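Side-chain contacts in 5-oxoprolinase subunit A (Thermus thermophilus, PDB 2DFA), which probably catalyses, together with its partner subunits PxpB and PxpC, the ATP-dependent cleavage of 5-oxoproline to L-glutamate: residues A164-A169 and L197-E202; G203-E206 and E212-V215; R168-L171 and Q175-P178. All coordinates share one frame; numbering follows the deposited sequence.

Contact 1: A164-A169 and L197-E202; sequences AFPERA and LRMVLE
A buried contact, without hydrogen bonds and mostly apolar, joins the end of strand 160-164 and the turn that follows it to the last turns of helix 189-201, and M199 carries it alone from the helix side. No salt bridge crosses between the segments either, and the 126 Å² buried here comes mostly from that one side chain. M199 has CG anti to its carbonyl carbon (chi1 -59°), and the chain then runs out straight from the helix until it bends at the thioether, where chi3 is 141°. The sulfur thus arrives between two small groups: A164 CB lies 4.0 Å from M199 SD, and P166 CA lies at the same 4.0 Å from M199 SD, with the proline ring alongside. Past the bend the methyl comes up to the backbone, M199 CE standing 3.9 Å from F165 O. That carbonyl is already engaged, since R168 N donates to F165 O at 3.1 Å and closes a type I turn over F165-R168. The side chain of F165 starts away from the helix. Around this spot, L220 of strand 219-222 touches both A164 and M199, Y170 packs on M199, and helix 229-241 lies against L197 and V200.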
loop_
_atom_site.group_PDB
_atom_site.type_symbol
_atom_site.label_atom_id
_atom_site.label_comp_id
_atom_site.label_asym_id
_atom_site.label_seq_id
_atom_site.Cartn_x
_atom_site.Cartn_y
_atom_site.Cartn_z
ATOM N N ALA A 164 -25.359 -16.917 12.897
ATOM C CA ALA A 164 -25.049 -18.220 13.476
ATOM C C ALA A 164 -24.090 -18.908 12.514
ATOM O O ALA A 164 -24.090 -18.618 11.313
ATOM C CB ALA A 164 -26.327 -19.051 13.648
ATOM N N PHE A 165 -23.280 -19.823 13.037
ATOM C CA PHE A 165 -22.297 -20.517 12.216
ATOM C C PHE A 165 -22.446 -22.031 12.221
ATOM O O PHE A 165 -21.945 -22.706 13.116
ATOM C CB PHE A 165 -20.885 -20.153 12.686
ATOM C CG PHE A 165 -20.634 -18.675 12.757
ATOM C CD1 PHE A 165 -21.169 -17.914 13.792
ATOM C CD2 PHE A 165 -19.881 -18.037 11.775
ATOM C CE1 PHE A 165 -20.957 -16.539 13.848
ATOM C CE2 PHE A 165 -19.665 -16.663 11.822
ATOM C CZ PHE A 165 -20.205 -15.913 12.864
ATOM N N PRO A 166 -23.125 -22.585 11.206
ATOM C CA PRO A 166 -23.308 -24.037 11.139
ATOM C C PRO A 166 -21.994 -24.815 11.029
ATOM O O PRO A 166 -21.953 -26.011 11.314
ATOM C CB PRO A 166 -24.208 -24.217 9.916
ATOM C CG PRO A 166 -23.879 -23.025 9.063
ATOM C CD PRO A 166 -23.794 -21.914 10.078
ATOM N N GLU A 167 -20.920 -24.136 10.638
ATOM C CA GLU A 167 -19.621 -24.793 10.494
ATOM C C GLU A 167 -18.725 -24.697 11.722
ATOM O O GLU A 167 -17.628 -25.260 11.737
ATOM C CB GLU A 167 -18.867 -24.218 9.297
ATOM C CG GLU A 167 -19.567 -24.394 7.964
ATOM C CD GLU A 167 -18.753 -23.821 6.817
ATOM O OE1 GLU A 167 -17.714 -24.421 6.465
ATOM O OE2 GLU A 167 -19.146 -22.767 6.277
ATOM N N ARG A 168 -19.177 -23.982 12.746
ATOM C CA ARG A 168 -18.383 -23.821 13.959
ATOM C C ARG A 168 -19.064 -24.457 15.159
ATOM O O ARG A 168 -20.286 -24.393 15.288
ATOM C CB ARG A 168 -18.144 -22.334 14.241
ATOM C CG ARG A 168 -17.286 -21.640 13.195
ATOM C CD ARG A 168 -15.869 -22.203 13.197
ATOM N NE ARG A 168 -15.195 -21.968 14.473
ATOM C CZ ARG A 168 -14.861 -20.764 14.929
ATOM N NH1 ARG A 168 -15.133 -19.680 14.214
ATOM N NH2 ARG A 168 -14.261 -20.643 16.105
ATOM N N ALA A 169 -18.272 -25.071 16.033
ATOM C CA ALA A 169 -18.818 -25.706 17.225
ATOM C C ALA A 169 -19.136 -24.636 18.260
ATOM O O ALA A 169 -18.472 -23.596 18.324
ATOM C CB ALA A 169 -17.822 -26.707 17.797
ATOM N N LEU A 197 -30.042 -26.853 9.626
ATOM C CA LEU A 197 -31.475 -27.117 9.759
ATOM C C LEU A 197 -31.936 -26.937 11.209
ATOM O O LEU A 197 -32.943 -26.308 11.507
ATOM C CB LEU A 197 -31.727 -28.573 9.338
ATOM C CG LEU A 197 -32.269 -28.720 7.911
ATOM C CD1 LEU A 197 -32.670 -30.165 7.593
ATOM C CD2 LEU A 197 -33.517 -27.868 7.664
ATOM N N ARG A 198 -31.170 -27.571 12.116
ATOM C CA ARG A 198 -31.500 -27.512 13.534
ATOM C C ARG A 198 -31.611 -26.070 14.030
ATOM O O ARG A 198 -32.543 -25.694 14.728
ATOM C CB ARG A 198 -30.395 -28.244 14.297
ATOM C CG ARG A 198 -30.751 -28.481 15.764
ATOM C CD ARG A 198 -31.428 -29.842 15.990
ATOM N NE ARG A 198 -32.145 -29.860 17.272
ATOM C CZ ARG A 198 -31.397 -29.943 18.387
ATOM N NH1 ARG A 198 -30.080 -29.985 18.284
ATOM N NH2 ARG A 198 -31.983 -30.007 19.586
ATOM N N MET A 199 -30.587 -25.265 13.687
ATOM C CA MET A 199 -30.587 -23.871 14.121
ATOM C C MET A 199 -31.834 -23.127 13.634
ATOM O O MET A 199 -32.418 -22.307 14.328
ATOM C CB MET A 199 -29.337 -23.187 13.560
ATOM C CG MET A 199 -28.024 -23.831 14.007
ATOM S SD MET A 199 -26.604 -23.063 13.212
ATOM C CE MET A 199 -25.487 -23.095 14.620
ATOM N N VAL A 200 -32.211 -23.400 12.370
ATOM C CA VAL A 200 -33.396 -22.740 11.823
ATOM C C VAL A 200 -34.692 -23.303 12.421
ATOM O O VAL A 200 -35.510 -22.594 12.992
ATOM C CB VAL A 200 -33.393 -22.918 10.302
ATOM C CG1 VAL A 200 -34.633 -22.254 9.700
ATOM C CG2 VAL A 200 -32.153 -22.285 9.698
ATOM N N LEU A 201 -34.874 -24.628 12.242
ATOM C CA LEU A 201 -36.132 -25.262 12.645
ATOM C C LEU A 201 -36.352 -25.274 14.168
ATOM O O LEU A 201 -37.476 -25.206 14.652
ATOM C CB LEU A 201 -36.144 -26.709 12.125
ATOM C CG LEU A 201 -36.097 -26.832 10.595
ATOM C CD1 LEU A 201 -36.132 -28.293 10.134
ATOM C CD2 LEU A 201 -37.280 -26.146 9.908
ATOM N N GLU A 202 -35.247 -25.415 14.935
ATOM C CA GLU A 202 -35.417 -25.596 16.379
ATOM C C GLU A 202 -34.800 -24.466 17.214
ATOM O O GLU A 202 -35.038 -24.342 18.409
ATOM C CB GLU A 202 -34.800 -26.942 16.777
ATOM C CG GLU A 202 -35.610 -28.143 16.280
ATOM C CD GLU A 202 -34.886 -29.421 16.655
ATOM O OE1 GLU A 202 -34.720 -29.677 17.844
ATOM O OE2 GLU A 202 -34.522 -30.176 15.748
#

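Contact 2: G203-E206 and E212-V215; sequences GKVE and EVAV
A two-stranded antiparallel beta hairpin, strands 204-206 and 212-214, follows directly on helix 189-201, and its pairing is fixed by backbone bonds. The short strand axes approach to 4.6 Å with N-to-C directions 155° apart. V205 and V213 form the hydrogen-bonded pair: V205 N donates to V213 O at 2.9 Å, and V213 N returns a bond to V205 O. K204 with A214 and E206 with E212 are non-hydrogen-bonded pairs on either side of it. Beyond the strand, V215 N donates to G203 O at 2.8 Å. G203 leaves the helix with positive phi, a conformation favoured by glycine.

The two valines lie side by side on one face, V205 CG1 meeting V213 CG1 at 3.6 Å in the conformer given for V213; V205 places this methyl between its backbone N and carbonyl carbon. V215 extends the apolar patch, its CG1 4.1 Å from V205 CG1, and Y170 packs on all three valines. On the face of K204 and A214, the lysine chain passes obliquely by the E212 carboxylate, K204 CD lying 3.2 Å from E212 OE2. Their charged ends do not meet: K204 NZ is 5.3 Å from E212 OE2, and the carboxylate instead makes its salt bridge through OE1 with R198 of the preceding helix. The arrangement is that of a two-stranded antiparallel hairpin following a helix, with V205, V213 and V215 on the side that meets Y170 and with K204 and A214 on the other face.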
loop_
_atom_site.group_PDB
_atom_site.type_symbol
_atom_site.label_atom_id
_atom_site.label_comp_id
_atom_site.label_asym_id
_atom_site.label_seq_id
_atom_site.Cartn_x
_atom_site.Cartn_y
_atom_site.Cartn_z
ATOM N N GLY A 203 -33.949 -23.649 16.566
ATOM C CA GLY A 203 -33.322 -22.550 17.293
ATOM C C GLY A 203 -32.324 -23.051 18.341
ATOM O O GLY A 203 -32.084 -22.427 19.369
ATOM N N LYS A 204 -31.756 -24.240 18.063
ATOM C CA LYS A 204 -30.770 -24.796 18.980
ATOM C C LYS A 204 -29.649 -25.521 18.229
ATOM O O LYS A 204 -29.785 -25.944 17.087
ATOM C CB LYS A 204 -31.485 -25.777 19.911
ATOM C CG LYS A 204 -32.284 -25.072 21.009
ATOM C CD LYS A 204 -32.996 -26.066 21.925
ATOM C CE LYS A 204 -33.654 -25.384 23.127
ATOM N NZ LYS A 204 -34.596 -24.363 22.668
ATOM N N VAL A 205 -28.489 -25.614 18.901
ATOM C CA VAL A 205 -27.392 -26.394 18.341
ATOM C C VAL A 205 -26.665 -27.196 19.426
ATOM O O VAL A 205 -26.523 -26.777 20.570
ATOM C CB VAL A 205 -26.414 -25.429 17.668
ATOM C CG1 VAL A 205 -25.693 -24.603 18.733
ATOM C CG2 VAL A 205 -25.393 -26.205 16.857
ATOM N N GLU A 206 -26.239 -28.416 19.048
ATOM C CA GLU A 206 -25.439 -29.205 19.973
ATOM C C GLU A 206 -24.249 -28.398 20.493
ATOM O O GLU A 206 -23.656 -27.576 19.804
ATOM C CB GLU A 206 -24.945 -30.452 19.233
ATOM C CG GLU A 206 -24.379 -31.515 20.177
ATOM C CD GLU A 206 -23.750 -32.628 19.368
ATOM O OE1 GLU A 206 -24.113 -32.786 18.210
ATOM O OE2 GLU A 206 -22.909 -33.345 19.918
ATOM N N GLU A 212 -26.880 -28.960 24.605
ATOM C CA GLU A 212 -27.102 -28.024 23.507
ATOM C C GLU A 212 -27.351 -26.616 24.024
ATOM O O GLU A 212 -27.570 -26.412 25.216
ATOM C CB GLU A 212 -28.290 -28.473 22.654
ATOM C CG GLU A 212 -29.560 -28.755 23.438
ATOM C CD GLU A 212 -30.689 -29.249 22.548
ATOM O OE1 GLU A 212 -30.400 -29.980 21.578
ATOM O OE2 GLU A 212 -31.863 -28.918 22.823
ATOM N N VAL A 213 -27.318 -25.646 23.117
ATOM C CA VAL A 213 -27.533 -24.252 23.478
ATOM C C VAL A 213 -28.489 -23.579 22.496
ATOM O O VAL A 213 -28.623 -24.004 21.348
ATOM C CB VAL A 213 -26.185 -23.475 23.512
ATOM C CG1 VAL A 213 -25.487 -23.589 22.169
ATOM C CG2 VAL A 213 -26.425 -22.015 23.869
ATOM N N ALA A 214 -29.161 -22.532 22.960
ATOM C CA ALA A 214 -30.103 -21.799 22.126
ATOM C C ALA A 214 -29.366 -20.853 21.185
ATOM O O ALA A 214 -28.349 -20.264 21.545
ATOM C CB ALA A 214 -31.068 -21.013 23.000
ATOM N N VAL A 215 -29.886 -20.722 19.973
ATOM C CA VAL A 215 -29.303 -19.839 18.974
ATOM C C VAL A 215 -30.380 -19.382 18.004
ATOM O O VAL A 215 -31.134 -20.198 17.467
ATOM C CB VAL A 215 -28.179 -20.539 18.168
ATOM C CG1 VAL A 215 -26.947 -20.727 19.037
ATOM C CG2 VAL A 215 -28.669 -21.882 17.646
#

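Contact 3: R168-L171 and Q175-P178; sequences RAYL and QLAP
Q175 meets the first segment through its backbone: L171 N donates to Q175 O at 3.0 Å, while the Q175 side chain starts away from that segment. L176 follows, paired with Y170 in a single backbone bridge, and its side chain lies alongside the tyrosine, pointing the same way. With CG anti to its carbonyl carbon, L176 sets one methyl over a face of the phenol: CD2 is 3.7 Å from the centroid of the Y170 ring and 17° off the ring normal, a CH-pi contact displaced toward the rim. The same methyl touches the start of the arginine chain, L176 CD2 lying 3.8 Å from R168 CB.

A177 is held from both ends. Its N-H bonds to the backbone of A169, A177 N to A169 O being 2.9 Å, and its carbonyl receives the arginine, R168 NH2 to A177 O being 3.0 Å. This second bond is bent, with an angle of 132° at the hydrogen, and the oxygen sits 22° out of the guanidinium plane. The arginine gets there by folding back at chi2 and chi3 across L176. With an alanine in place of R168 the guanidinium is gone, and A177 O is likely to be left without its arginine donor. The A177 methyl packs against L171, A177 CB to L171 CD2 being 3.7 Å, and P178 ends the contact with its CD 3.9 Å from L171 CD1, the two side chains crossing at about a right angle.

Both segments belong to the long connection between strand 160-164 and helix 189-201. R195 of that helix packs on Y170, whose hydroxyl probably accepts a hydrogen bond from F165 N, just past the strand's end.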
loop_
_atom_site.group_PDB
_atom_site.type_symbol
_atom_site.label_atom_id
_atom_site.label_comp_id
_atom_site.label_asym_id
_atom_site.label_seq_id
_atom_site.Cartn_x
_atom_site.Cartn_y
_atom_site.Cartn_z
ATOM N N ARG A 168 -19.177 -23.982 12.746
ATOM C CA ARG A 168 -18.383 -23.821 13.959
ATOM C C ARG A 168 -19.064 -24.457 15.159
ATOM O O ARG A 168 -20.286 -24.393 15.288
ATOM C CB ARG A 168 -18.144 -22.334 14.241
ATOM C CG ARG A 168 -17.286 -21.640 13.195
ATOM C CD ARG A 168 -15.869 -22.203 13.197
ATOM N NE ARG A 168 -15.195 -21.968 14.473
ATOM C CZ ARG A 168 -14.861 -20.764 14.929
ATOM N NH1 ARG A 168 -15.133 -19.680 14.214
ATOM N NH2 ARG A 168 -14.261 -20.643 16.105
ATOM N N ALA A 169 -18.272 -25.071 16.033
ATOM C CA ALA A 169 -18.818 -25.706 17.225
ATOM C C ALA A 169 -19.136 -24.636 18.260
ATOM O O ALA A 169 -18.472 -23.596 18.324
ATOM C CB ALA A 169 -17.822 -26.707 17.797
ATOM N N TYR A 170 -20.162 -24.900 19.063
ATOM C CA TYR A 170 -20.586 -23.988 20.115
ATOM C C TYR A 170 -20.322 -24.598 21.487
ATOM O O TYR A 170 -20.232 -25.815 21.628
ATOM C CB TYR A 170 -22.083 -23.687 19.996
ATOM C CG TYR A 170 -22.442 -22.705 18.907
ATOM C CD1 TYR A 170 -22.282 -23.030 17.561
ATOM C CD2 TYR A 170 -22.956 -21.450 19.226
ATOM C CE1 TYR A 170 -22.628 -22.123 16.556
ATOM C CE2 TYR A 170 -23.305 -20.537 18.236
ATOM C CZ TYR A 170 -23.140 -20.880 16.905
ATOM O OH TYR A 170 -23.482 -19.975 15.931
ATOM N N LEU A 171 -20.199 -23.741 22.494
ATOM C CA LEU A 171 -19.976 -24.194 23.860
ATOM C C LEU A 171 -21.263 -23.919 24.632
ATOM O O LEU A 171 -22.087 -23.112 24.195
ATOM C CB LEU A 171 -18.812 -23.431 24.495
ATOM C CG LEU A 171 -17.456 -23.505 23.785
ATOM C CD1 LEU A 171 -16.441 -22.679 24.563
ATOM C CD2 LEU A 171 -16.993 -24.950 23.680
ATOM N N GLN A 175 -21.351 -19.222 23.258
ATOM C CA GLN A 175 -20.378 -18.582 22.389
ATOM C C GLN A 175 -19.655 -19.653 21.575
ATOM O O GLN A 175 -19.745 -20.843 21.881
ATOM C CB GLN A 175 -19.373 -17.782 23.223
ATOM C CG GLN A 175 -18.909 -16.496 22.555
ATOM C CD GLN A 175 -20.061 -15.549 22.259
ATOM O OE1 GLN A 175 -20.289 -15.168 21.110
ATOM N NE2 GLN A 175 -20.788 -15.160 23.301
ATOM N N LEU A 176 -18.941 -19.226 20.540
ATOM C CA LEU A 176 -18.219 -20.150 19.674
ATOM C C LEU A 176 -17.025 -20.793 20.360
ATOM O O LEU A 176 -16.338 -20.157 21.159
ATOM C CB LEU A 176 -17.752 -19.423 18.411
ATOM C CG LEU A 176 -18.877 -18.889 17.521
ATOM C CD1 LEU A 176 -18.298 -18.023 16.415
ATOM C CD2 LEU A 176 -19.661 -20.057 16.941
ATOM N N ALA A 177 -16.787 -22.063 20.043
ATOM C CA ALA A 177 -15.626 -22.738 20.595
ATOM C C ALA A 177 -14.336 -22.207 19.969
ATOM O O ALA A 177 -14.266 -21.885 18.788
ATOM C CB ALA A 177 -15.780 -24.226 20.295
ATOM N N PRO A 178 -13.308 -22.055 20.828
ATOM C CA PRO A 178 -11.967 -21.680 20.384
ATOM C C PRO A 178 -11.497 -22.443 19.131
ATOM O O PRO A 178 -11.670 -23.646 18.984
ATOM C CB PRO A 178 -11.006 -21.914 21.545
ATOM C CG PRO A 178 -11.933 -21.506 22.691
ATOM C CD PRO A 178 -13.330 -22.174 22.276
#

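Overall arrangement
Y170 is where the three contacts meet. Its ring, faced by L176 in contact 3, also touches M199 of contact 1, with M199 CE 3.6 Å from Y170 CE1, and V215 of contact 2, with V215 CG1 3.7 Å from Y170 CE2. Contact 1 is the buried one and has no polar bond between its segments; contacts 2 and 3 are partly buried and owe their register to backbone hydrogen bonds, paired as strands in contact 2 and irregular in contact 3. Contacts 1 and 3 share R168 and A169. Contact 3 adds the guanidinium of R168 on a backbone carbonyl, and helix 189-201, running directly into the hairpin, ties contact 1 to contact 2, as does the R198-E212 salt bridge.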